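Local coordinates for DNA ligase-like protein Rv0938/MT0965 (PDB 4MKY), which repairs DNA double-strand breaks by non-homologous end joining together with Ku, its polymerase domain, the part present here, filling gaps at annealed break ends, at the interface of chains A and B. Numbering follows the deposited sequence. Chains: chain A/B, DNA ligase-like protein Rv0938/MT0965.

Contact 1 and contact 2 lie side by side on one two-fold symmetric interface between two copies of the polymerase domain, their C-alpha centres about 10 Å apart. Both draw on helix 192-209 of chain A, joined in contact 2 by A:Ser216 and A:Trp231. A:Lys200 belongs to both: its methylene chain borders the apolar patch of contact 1, its amino end enters the polar network of contact 2. The partner supplies B:Thr219 and 3-10 turn 220-222 to contact 1, its own helix 192-209 and segment 215-217 to contact 2. The protein is a monomer, so this pairing may arise with an annealed break or only in the crystal.

Contact 1: the interface of chains A and B. Residues chain A 193, 196-197, 200; chain B 219, 221-222.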
# COMPACT_ATOMS: atom_id res chain seq x y z
N ARG A 193 -11.45 -8.67 10.00
CA ARG A 193 -10.58 -9.66 9.36
C ARG A 193 -11.39 -10.52 8.37
O ARG A 193 -11.03 -10.64 7.19
CB ARG A 193 -9.86 -10.53 10.39
CG ARG A 193 -8.96 -11.63 9.81
CD ARG A 193 -8.57 -12.67 10.88
NE ARG A 193 -9.76 -13.09 11.64
CZ ARG A 193 -10.06 -12.68 12.88
NH1 ARG A 193 -9.18 -11.96 13.57
NH2 ARG A 193 -11.22 -12.99 13.44
N THR A 196 -12.79 -8.58 5.30
CA THR A 196 -11.72 -8.33 4.37
C THR A 196 -11.44 -9.62 3.58
O THR A 196 -11.58 -9.65 2.36
CB THR A 196 -10.49 -7.82 5.13
OG1 THR A 196 -10.84 -6.61 5.83
CG2 THR A 196 -9.29 -7.54 4.19
N VAL A 197 -11.26 -10.72 4.29
CA VAL A 197 -11.15 -12.04 3.64
C VAL A 197 -12.23 -12.27 2.58
O VAL A 197 -11.94 -12.60 1.47
CB VAL A 197 -11.15 -13.16 4.69
CG1 VAL A 197 -11.30 -14.52 4.04
CG2 VAL A 197 -9.85 -13.09 5.49
N LYS A 200 -11.95 -9.77 -0.42
CA LYS A 200 -10.81 -10.16 -1.23
C LYS A 200 -11.18 -11.37 -2.09
O LYS A 200 -11.01 -11.32 -3.33
CB LYS A 200 -9.62 -10.45 -0.30
CG LYS A 200 -8.33 -10.97 -0.97
CD LYS A 200 -7.42 -11.59 0.09
CE LYS A 200 -6.01 -11.83 -0.43
NZ LYS A 200 -5.75 -13.27 -0.78
N THR B 219 -1.95 -7.14 3.30
CA THR B 219 -2.88 -6.87 4.40
C THR B 219 -2.40 -7.59 5.63
O THR B 219 -2.49 -8.80 5.70
CB THR B 219 -4.29 -7.39 4.06
OG1 THR B 219 -4.72 -6.85 2.81
CG2 THR B 219 -5.27 -7.02 5.17
N SER B 221 -3.37 -7.98 8.72
CA SER B 221 -4.33 -8.80 9.46
C SER B 221 -4.51 -10.24 8.91
O SER B 221 -5.06 -11.13 9.58
CB SER B 221 -5.68 -8.09 9.47
OG SER B 221 -6.57 -8.75 10.36
N LEU B 222 -3.99 -10.48 7.70
CA LEU B 222 -4.27 -11.71 6.95
C LEU B 222 -3.02 -12.54 6.82
O LEU B 222 -2.93 -13.43 5.96
CB LEU B 222 -4.72 -11.38 5.53
CG LEU B 222 -6.20 -11.31 5.13
CD1 LEU B 222 -7.04 -10.56 6.16
CD2 LEU B 222 -6.28 -10.71 3.73
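B:Leu222 lies against the chain A helix at A:Val197 and A:Lys200, and these apolar contacts carry the patch. Its CD1 methyl meets CG2 of A:Val197 at 3.8 Å, the two side chains crossing obliquely. The valine puts this methyl beside its backbone N, whereas CG1 is anti to that N (chi1 169°). The other leucine methyl, CD2, packs at 3.9 Å on CD of A:Lys200, the two chains running past each other in opposite directions. One leucine fork is thus spread over two successive turns of the helix. A looser touch comes from A:Thr196 and B:Thr219, which point tip to tip with their CG2 methyls 4.2 Å apart.

The polar atoms here serve as packing surface. The hydroxyl OG of B:Ser221 rests alongside the aliphatic stem of A:Arg193, 3.7 Å from CB, and the serine carbonyl O lies 3.9 Å from CG. With CG anti to the backbone N (chi1 178°), the arginine stem passes along the serine before bending at chi3. No hydrogen bond or salt bridge crosses this patch, which is held by packing.

In the fold, residues 193, 196, 197 and 200 form one stripe along helix 192-209, facing the short 3-10 turn 220-222 of the partner and B:Thr219 in the loop before it.

Contact 2: the interface of chains A and B. Residues chain A 200, 204, 207, 216, 231; chain B 204, 207, 215-217.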
# COMPACT_ATOMS: atom_id res chain seq x y z
N LYS A 200 -11.95 -9.77 -0.42
CA LYS A 200 -10.81 -10.16 -1.23
C LYS A 200 -11.18 -11.37 -2.09
O LYS A 200 -11.01 -11.32 -3.33
CB LYS A 200 -9.62 -10.45 -0.30
CG LYS A 200 -8.33 -10.97 -0.97
CD LYS A 200 -7.42 -11.59 0.09
CE LYS A 200 -6.01 -11.83 -0.43
NZ LYS A 200 -5.75 -13.27 -0.78
N GLN A 204 -11.14 -11.29 -6.20
CA GLN A 204 -10.28 -12.23 -6.89
C GLN A 204 -11.09 -13.15 -7.79
O GLN A 204 -10.66 -13.50 -8.88
CB GLN A 204 -9.46 -13.04 -5.86
CG GLN A 204 -8.45 -12.18 -5.12
CD GLN A 204 -7.54 -13.00 -4.23
OE1 GLN A 204 -8.01 -13.93 -3.54
NE2 GLN A 204 -6.25 -12.69 -4.25
N GLU A 207 -12.02 -11.05 -10.79
CA GLU A 207 -10.86 -10.69 -11.60
C GLU A 207 -10.49 -11.92 -12.40
O GLU A 207 -10.25 -11.84 -13.60
CB GLU A 207 -9.69 -10.24 -10.70
CG GLU A 207 -8.38 -9.96 -11.41
CD GLU A 207 -7.21 -9.63 -10.48
OE1 GLU A 207 -6.99 -10.34 -9.48
OE2 GLU A 207 -6.46 -8.67 -10.78
N SER A 216 -7.79 -6.66 -8.91
CA SER A 216 -8.03 -6.73 -7.46
C SER A 216 -6.88 -6.13 -6.64
O SER A 216 -6.98 -6.02 -5.41
CB SER A 216 -8.23 -8.17 -7.00
OG SER A 216 -7.08 -8.95 -7.33
N TRP A 231 -11.21 -4.05 -2.24
CA TRP A 231 -11.84 -4.89 -1.25
C TRP A 231 -11.21 -4.56 0.09
O TRP A 231 -11.69 -4.96 1.16
CB TRP A 231 -11.56 -6.36 -1.61
CG TRP A 231 -10.13 -6.63 -1.92
CD1 TRP A 231 -9.55 -6.57 -3.13
CD2 TRP A 231 -9.05 -6.89 -0.97
NE1 TRP A 231 -8.18 -6.73 -3.02
CE2 TRP A 231 -7.85 -6.95 -1.71
CE3 TRP A 231 -9.00 -7.07 0.42
CZ2 TRP A 231 -6.59 -7.12 -1.10
CZ3 TRP A 231 -7.75 -7.27 1.03
CH2 TRP A 231 -6.57 -7.29 0.27
N GLN B 204 -0.71 -15.32 -7.13
CA GLN B 204 -2.12 -15.61 -7.06
C GLN B 204 -2.42 -17.09 -7.21
O GLN B 204 -3.36 -17.63 -6.59
CB GLN B 204 -2.83 -14.82 -8.15
CG GLN B 204 -3.03 -13.40 -7.71
CD GLN B 204 -3.99 -12.68 -8.61
OE1 GLN B 204 -4.14 -13.06 -9.74
NE2 GLN B 204 -4.53 -11.58 -8.14
N GLU B 207 -1.45 -18.90 -4.26
CA GLU B 207 -2.41 -18.62 -3.21
C GLU B 207 -3.70 -19.42 -3.40
O GLU B 207 -4.18 -20.05 -2.47
CB GLU B 207 -2.70 -17.14 -3.14
CG GLU B 207 -3.86 -16.76 -2.23
CD GLU B 207 -3.97 -15.26 -2.08
OE1 GLU B 207 -3.97 -14.56 -3.13
OE2 GLU B 207 -4.08 -14.76 -0.95
N THR B 215 -0.41 -16.24 1.28
CA THR B 215 -1.20 -15.08 0.88
C THR B 215 -0.42 -14.24 -0.15
O THR B 215 0.82 -14.16 -0.07
CB THR B 215 -1.50 -14.17 2.07
OG1 THR B 215 -2.33 -13.07 1.64
CG2 THR B 215 -0.19 -13.63 2.65
N SER B 216 -1.11 -13.71 -1.17
CA SER B 216 -0.52 -12.80 -2.14
C SER B 216 -0.73 -11.34 -1.78
O SER B 216 -0.46 -10.44 -2.61
CB SER B 216 -1.15 -13.00 -3.50
OG SER B 216 -2.55 -12.69 -3.41
N THR B 217 -1.25 -11.08 -0.58
CA THR B 217 -1.50 -9.69 -0.20
C THR B 217 -0.78 -9.22 1.03
O THR B 217 -0.53 -9.99 1.96
CB THR B 217 -3.01 -9.33 -0.16
OG1 THR B 217 -3.77 -10.35 0.52
CG2 THR B 217 -3.53 -9.23 -1.58
O HOH W 1 -5.25 -14.48 1.54
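The two copies of helix 192-209 face each other through residues 204 and 207, while B:Thr217, extended in its backbone (phi/psi -120/152°), lies beside A:Lys200 and A:Trp231. Two amide-carboxylate hydrogen bonds repeat across the two-fold. A:Gln204 NE2 gives a fairly straight bond to B:Glu207 OE1 at 3.1 Å, approaching from above the carboxylate plane, with amide and carboxylate nearly perpendicular. In the twin, B:Gln204 NE2 reaches A:Glu207 OE1, also at 3.1 Å, but on the syn side and closer to the carboxylate plane. The hydroxyl OG of A:Ser216 binds that same oxygen at 2.6 Å from the opposite face, so two donors grip it and would help fix the rotation of the carboxylate.

A:Lys200 and B:Glu207 meet tip to tip in a salt bridge, although the modelled NZ to OE2 separation is too short to be trusted. The lysine chain is extended as far as CE and bends at chi4 (-102°), turning NZ toward the glutamate. A water joins this pair, 2.7 Å from A:Lys200 NZ, and also touches B:Glu207 OE2 and B:Thr215 OG1.

A:Trp231 bears CB of A:Lys200 on one face, near the rim, and points its CZ2 at the CG2 methyl of B:Thr217, 3.8 Å away. The indole is held from behind by its own chain: NE1 donates to the carbonyl O of A:Ser216 at 2.8 Å, and that oxygen lies close to the indole plane.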